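Long-range contacts in catechol 1,2-dioxygenase (Acinetobacter sp., PDB 1DMH), which uses one ferric ion per subunit to cleave the aromatic ring of catechol with O2, giving cis,cis-muconate in the beta-ketoadipate pathway: residues G131-L136 with N277-P282; D142-P147 with L292-D297. All blocks are in the same frame, centred on the assembly; numbering follows the deposited sequence.

Interaction 1 of 2, residues G131-L136 with N277-P282; sequences GHTLIL and NDVEGP
A Schellman motif closes helix 271-276 here, and the loop that follows it, 277-282, lies against the first residues of strand 133-141 at an outer end of the beta-sheet core. D278, at positive phi (38°), is the C-prime residue, and the N of V279 bonds back to I274 O. That turn brings V279 round to face the strand, and its CG1 does the touching. V279 CG1 sits anti to its carbonyl carbon and meets two partners on the strand side. I135 CD1 comes at it tip to tip, 4.1 Å from V279 CG1. T133 passes V279 alongside, running the opposite way, with T133 CG2 also 4.1 Å from V279 CG1. In T133 that methyl lies anti to the backbone N. I274 of the helix adds a further apolar neighbour to V279.

At the strand's entry H132 carries its ring anti to the backbone N (chi1 -178°), which sets H132 CE1 3.6 Å from P282 O, an oblique approach. The polar end of this ring is used on E267, whose OE1 is hydrogen-bonded to NE2. No hydrogen bond joins the two segments directly; T133 and I135 bond through their backbones to A284, in strand 283-291. The contact is therefore van der Waals packing of a helix-to-strand connection, ended by a Schellman turn, over the neighbouring strand of the sheet in an intradiol dioxygenase.

Interaction 2 of 2, residues D142-P147 with L292-D297; sequences DADGKP and LTRLVD
Charge carries the strongest part of this contact, a salt bridge between D144 and R294 at the protein surface. R294 runs extended from CG to NE and presents its guanidinium end-on, so that both terminal nitrogens grip one oxygen. R294 NH2 reaches D144 OD1 at 2.9 Å, fairly straight at 155°, on the syn lone pair. R294 NH1 meets the same D144 OD1 at 3.2 Å, but from above the carboxylate plane. D144 OD1 itself lies in the guanidinium plane, yet the two flat groups are turned 54° apart, so they cross obliquely instead of pairing flat. R294 NH2 also reaches D144 OD2 at 2.8 Å, but this bond is weak, bent to 126°.

Apolar and backbone contacts accompany the bridge. The methyl of A143 points at the other segment and packs close against the arginine chain, with A143 CB 3.4 Å from R294 CG. A CA-H...O contact adds to this, A143 CA standing 3.3 Å from L292 O.

Hydrogen bonds within 142-147 hold D144 in position. D142 to G145 form a type I turn, closed by the bond from G145 N to D142 O. D142 OD1 accepts from D144 N at 2.6 Å, an Asx turn, and also from K146 N; both donors approach from above its carboxylate plane.

The turn leaves the end of strand 133-141 on its way to strand 152-157, while 292-297 leads out of the neighbouring strand 283-291. K291, just before it, donates to D142 O. L292 still bonds through its backbone to F141, and the backbone and side chain of T293 are both hydrogen-bonded to R235, in the loop before strand 237-243.

How the interactions relate
Interactions 1 and 2 lie at the two ends of one strand pair. Strands 133-141 and 283-291 run parallel side by side; 131-136 and 277-282 meet where the pair begins, 142-147 and 292-297 where it finishes. Their centres are 32 Å apart and their nearest atoms about 15 Å, so they do not touch. Along the chain the order is 131-136, 142-147, 277-282, 292-297, the segments alternating as two parallel neighbours require. Roughly 140 residues separate the partners in each case, among them the iron ligands Y164, H224 and H226. The two contacts thus join sequence-distant parts of the catalytic beta domain at both ends of that pair.

Interaction 1 of 2, residues G131-L136 with N277-P282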
loop_
_atom_site.group_PDB
_atom_site.type_symbol
_atom_site.label_atom_id
_atom_site.label_comp_id
_atom_site.label_asym_id
_atom_site.label_seq_id
_atom_site.Cartn_x
_atom_site.Cartn_y
_atom_site.Cartn_z
ATOM N N GLY A 131 -22.201 -29.143 -4.150
ATOM C CA GLY A 131 -23.090 -28.303 -3.387
ATOM C C GLY A 131 -24.119 -29.117 -2.650
ATOM O O GLY A 131 -24.630 -30.097 -3.178
ATOM N N HIS A 132 -24.409 -28.729 -1.417
ATOM C CA HIS A 132 -25.421 -29.400 -0.607
ATOM C C HIS A 132 -26.552 -28.377 -0.471
ATOM O O HIS A 132 -26.322 -27.248 -0.048
ATOM C CB HIS A 132 -24.848 -29.764 0.761
ATOM C CG HIS A 132 -25.810 -30.497 1.638
ATOM N ND1 HIS A 132 -26.425 -31.668 1.252
ATOM C CD2 HIS A 132 -26.277 -30.221 2.881
ATOM C CE1 HIS A 132 -27.230 -32.080 2.216
ATOM N NE2 HIS A 132 -27.160 -31.221 3.216
ATOM N N THR A 133 -27.765 -28.767 -0.850
ATOM C CA THR A 133 -28.910 -27.864 -0.800
ATOM C C THR A 133 -29.145 -27.259 0.559
ATOM O O THR A 133 -29.134 -27.960 1.556
ATOM C CB THR A 133 -30.201 -28.573 -1.235
ATOM O OG1 THR A 133 -29.994 -29.161 -2.516
ATOM C CG2 THR A 133 -31.354 -27.574 -1.358
ATOM N N LEU A 134 -29.385 -25.952 0.578
ATOM C CA LEU A 134 -29.630 -25.207 1.811
ATOM C C LEU A 134 -30.883 -24.359 1.624
ATOM O O LEU A 134 -30.984 -23.629 0.635
ATOM C CB LEU A 134 -28.460 -24.250 2.090
ATOM C CG LEU A 134 -28.167 -23.680 3.482
ATOM C CD1 LEU A 134 -27.751 -22.249 3.298
ATOM C CD2 LEU A 134 -29.301 -23.809 4.426
ATOM N N ILE A 135 -31.832 -24.464 2.554
ATOM C CA ILE A 135 -33.062 -23.646 2.523
ATOM C C ILE A 135 -32.795 -22.660 3.673
ATOM O O ILE A 135 -32.677 -23.077 4.828
ATOM C CB ILE A 135 -34.355 -24.478 2.877
ATOM C CG1 ILE A 135 -34.558 -25.600 1.860
ATOM C CG2 ILE A 135 -35.597 -23.578 2.950
ATOM C CD1 ILE A 135 -34.668 -25.124 0.457
ATOM N N LEU A 136 -32.676 -21.371 3.368
ATOM C CA LEU A 136 -32.387 -20.378 4.403
ATOM C C LEU A 136 -33.586 -19.433 4.440
ATOM O O LEU A 136 -33.994 -18.892 3.423
ATOM C CB LEU A 136 -31.136 -19.611 4.016
ATOM C CG LEU A 136 -30.244 -18.793 4.965
ATOM C CD1 LEU A 136 -29.781 -17.593 4.155
ATOM C CD2 LEU A 136 -30.914 -18.363 6.243
ATOM N N ASN A 277 -40.638 -29.333 1.211
ATOM C CA ASN A 277 -39.852 -28.177 0.765
ATOM C C ASN A 277 -39.527 -28.327 -0.709
ATOM O O ASN A 277 -38.759 -27.559 -1.273
ATOM C CB ASN A 277 -38.550 -28.107 1.569
ATOM C CG ASN A 277 -38.788 -27.778 3.027
ATOM O OD1 ASN A 277 -38.991 -26.618 3.375
ATOM N ND2 ASN A 277 -38.798 -28.801 3.883
ATOM N N ASP A 278 -40.147 -29.329 -1.316
ATOM C CA ASP A 278 -39.957 -29.675 -2.714
ATOM C C ASP A 278 -38.531 -29.545 -3.239
ATOM O O ASP A 278 -38.234 -28.741 -4.111
ATOM C CB ASP A 278 -40.965 -28.927 -3.618
ATOM C CG ASP A 278 -41.054 -27.437 -3.317
ATOM O OD1 ASP A 278 -41.376 -27.077 -2.160
ATOM O OD2 ASP A 278 -40.821 -26.619 -4.246
ATOM N N VAL A 279 -37.645 -30.357 -2.680
ATOM C CA VAL A 279 -36.267 -30.405 -3.131
ATOM C C VAL A 279 -36.100 -31.822 -3.661
ATOM O O VAL A 279 -37.027 -32.630 -3.569
ATOM C CB VAL A 279 -35.247 -30.095 -1.994
ATOM C CG1 VAL A 279 -35.349 -28.631 -1.603
ATOM C CG2 VAL A 279 -35.498 -30.985 -0.792
ATOM N N GLU A 280 -34.926 -32.131 -4.197
ATOM C CA GLU A 280 -34.681 -33.440 -4.804
ATOM C C GLU A 280 -33.934 -34.465 -3.960
ATOM O O GLU A 280 -33.571 -35.529 -4.462
ATOM C CB GLU A 280 -33.917 -33.246 -6.125
ATOM C CG GLU A 280 -34.543 -32.217 -7.116
ATOM C CD GLU A 280 -34.439 -30.739 -6.646
ATOM O OE1 GLU A 280 -33.300 -30.294 -6.336
ATOM O OE2 GLU A 280 -35.487 -30.030 -6.606
ATOM N N GLY A 281 -33.692 -34.156 -2.690
ATOM C CA GLY A 281 -32.971 -35.083 -1.836
ATOM C C GLY A 281 -32.668 -34.426 -0.510
ATOM O O GLY A 281 -33.184 -33.356 -0.254
ATOM N N PRO A 282 -31.846 -35.037 0.357
ATOM C CA PRO A 282 -31.513 -34.446 1.655
ATOM C C PRO A 282 -30.995 -33.007 1.521
ATOM O O PRO A 282 -30.311 -32.663 0.547
ATOM C CB PRO A 282 -30.473 -35.425 2.216
ATOM C CG PRO A 282 -29.884 -36.061 0.952
ATOM C CD PRO A 282 -31.165 -36.332 0.210
#

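Interaction 2 of 2, residues D142-P147 with L292-D297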
loop_
_atom_site.group_PDB
_atom_site.type_symbol
_atom_site.label_atom_id
_atom_site.label_comp_id
_atom_site.label_asym_id
_atom_site.label_seq_id
_atom_site.Cartn_x
_atom_site.Cartn_y
_atom_site.Cartn_z
ATOM N N ASP A 142 -39.084 -4.874 12.441
ATOM C CA ASP A 142 -38.777 -3.451 12.536
ATOM C C ASP A 142 -38.313 -3.129 13.946
ATOM O O ASP A 142 -38.225 -4.019 14.807
ATOM C CB ASP A 142 -39.973 -2.556 12.167
ATOM C CG ASP A 142 -41.182 -2.722 13.098
ATOM O OD1 ASP A 142 -41.044 -3.091 14.283
ATOM O OD2 ASP A 142 -42.294 -2.422 12.634
ATOM N N ALA A 143 -38.013 -1.860 14.189
ATOM C CA ALA A 143 -37.526 -1.474 15.495
ATOM C C ALA A 143 -38.508 -1.770 16.635
ATOM O O ALA A 143 -38.101 -1.802 17.800
ATOM C CB ALA A 143 -37.131 -0.003 15.493
ATOM N N ASP A 144 -39.784 -2.004 16.317
ATOM C CA ASP A 144 -40.770 -2.293 17.363
ATOM C C ASP A 144 -40.976 -3.781 17.627
ATOM O O ASP A 144 -41.714 -4.149 18.539
ATOM C CB ASP A 144 -42.131 -1.676 17.027
ATOM C CG ASP A 144 -42.069 -0.169 16.909
ATOM O OD1 ASP A 144 -41.451 0.465 17.784
ATOM O OD2 ASP A 144 -42.649 0.380 15.950
ATOM N N GLY A 145 -40.336 -4.633 16.835
ATOM C CA GLY A 145 -40.508 -6.061 17.034
ATOM C C GLY A 145 -41.640 -6.614 16.181
ATOM O O GLY A 145 -42.151 -7.712 16.435
ATOM N N LYS A 146 -42.024 -5.855 15.160
ATOM C CA LYS A 146 -43.099 -6.245 14.259
ATOM C C LYS A 146 -42.539 -6.659 12.898
ATOM O O LYS A 146 -41.615 -6.022 12.391
ATOM C CB LYS A 146 -44.064 -5.063 14.110
ATOM C CG LYS A 146 -44.578 -4.590 15.466
ATOM C CD LYS A 146 -45.401 -3.295 15.436
ATOM C CE LYS A 146 -45.803 -2.921 16.890
ATOM N NZ LYS A 146 -46.639 -1.678 17.024
ATOM N N PRO A 147 -43.085 -7.735 12.292
ATOM C CA PRO A 147 -42.637 -8.228 10.990
ATOM C C PRO A 147 -42.662 -7.093 9.990
ATOM O O PRO A 147 -43.636 -6.355 9.927
ATOM C CB PRO A 147 -43.656 -9.318 10.682
ATOM C CG PRO A 147 -43.914 -9.874 12.043
ATOM C CD PRO A 147 -44.188 -8.580 12.772
ATOM N N LEU A 292 -34.156 -4.801 12.949
ATOM C CA LEU A 292 -33.556 -3.525 12.558
ATOM C C LEU A 292 -33.674 -2.386 13.590
ATOM O O LEU A 292 -34.493 -2.436 14.507
ATOM C CB LEU A 292 -34.170 -3.071 11.230
ATOM C CG LEU A 292 -34.096 -3.983 10.003
ATOM C CD1 LEU A 292 -34.696 -3.237 8.832
ATOM C CD2 LEU A 292 -32.652 -4.366 9.685
ATOM N N THR A 293 -32.832 -1.370 13.439
ATOM C CA THR A 293 -32.875 -0.217 14.326
ATOM C C THR A 293 -33.362 0.999 13.523
ATOM O O THR A 293 -33.185 1.084 12.297
ATOM C CB THR A 293 -31.489 0.081 14.949
ATOM O OG1 THR A 293 -30.537 0.305 13.908
ATOM C CG2 THR A 293 -31.010 -1.091 15.787
ATOM N N ARG A 294 -34.001 1.927 14.232
ATOM C CA ARG A 294 -34.533 3.144 13.633
ATOM C C ARG A 294 -33.439 4.157 13.330
ATOM O O ARG A 294 -32.365 4.139 13.948
ATOM C CB ARG A 294 -35.529 3.828 14.580
ATOM C CG ARG A 294 -36.914 3.236 14.664
ATOM C CD ARG A 294 -37.846 4.282 15.286
ATOM N NE ARG A 294 -39.249 3.878 15.252
ATOM C CZ ARG A 294 -39.789 2.957 16.049
ATOM N NH1 ARG A 294 -39.037 2.334 16.956
ATOM N NH2 ARG A 294 -41.085 2.669 15.952
ATOM N N LEU A 295 -33.739 5.053 12.393
ATOM C CA LEU A 295 -32.826 6.121 12.011
ATOM C C LEU A 295 -32.596 6.989 13.248
ATOM O O LEU A 295 -33.393 6.968 14.186
ATOM C CB LEU A 295 -33.430 6.967 10.887
ATOM C CG LEU A 295 -33.626 6.268 9.544
ATOM C CD1 LEU A 295 -34.332 7.204 8.593
ATOM C CD2 LEU A 295 -32.276 5.846 8.966
ATOM N N VAL A 296 -31.500 7.739 13.251
ATOM C CA VAL A 296 -31.173 8.595 14.379
ATOM C C VAL A 296 -31.351 10.023 13.886
ATOM O O VAL A 296 -30.613 10.487 13.017
ATOM C CB VAL A 296 -29.718 8.336 14.861
ATOM C CG1 VAL A 296 -29.367 9.265 15.997
ATOM C CG2 VAL A 296 -29.579 6.897 15.308
ATOM N N ASP A 297 -32.360 10.694 14.436
ATOM C CA ASP A 297 -32.718 12.055 14.049
ATOM C C ASP A 297 -32.852 12.153 12.533
ATOM O O ASP A 297 -32.285 13.047 11.887
ATOM C CB ASP A 297 -31.697 13.076 14.577
ATOM C CG ASP A 297 -31.622 13.098 16.115
ATOM O OD1 ASP A 297 -32.689 13.190 16.792
ATOM O OD2 ASP A 297 -30.484 13.036 16.647
#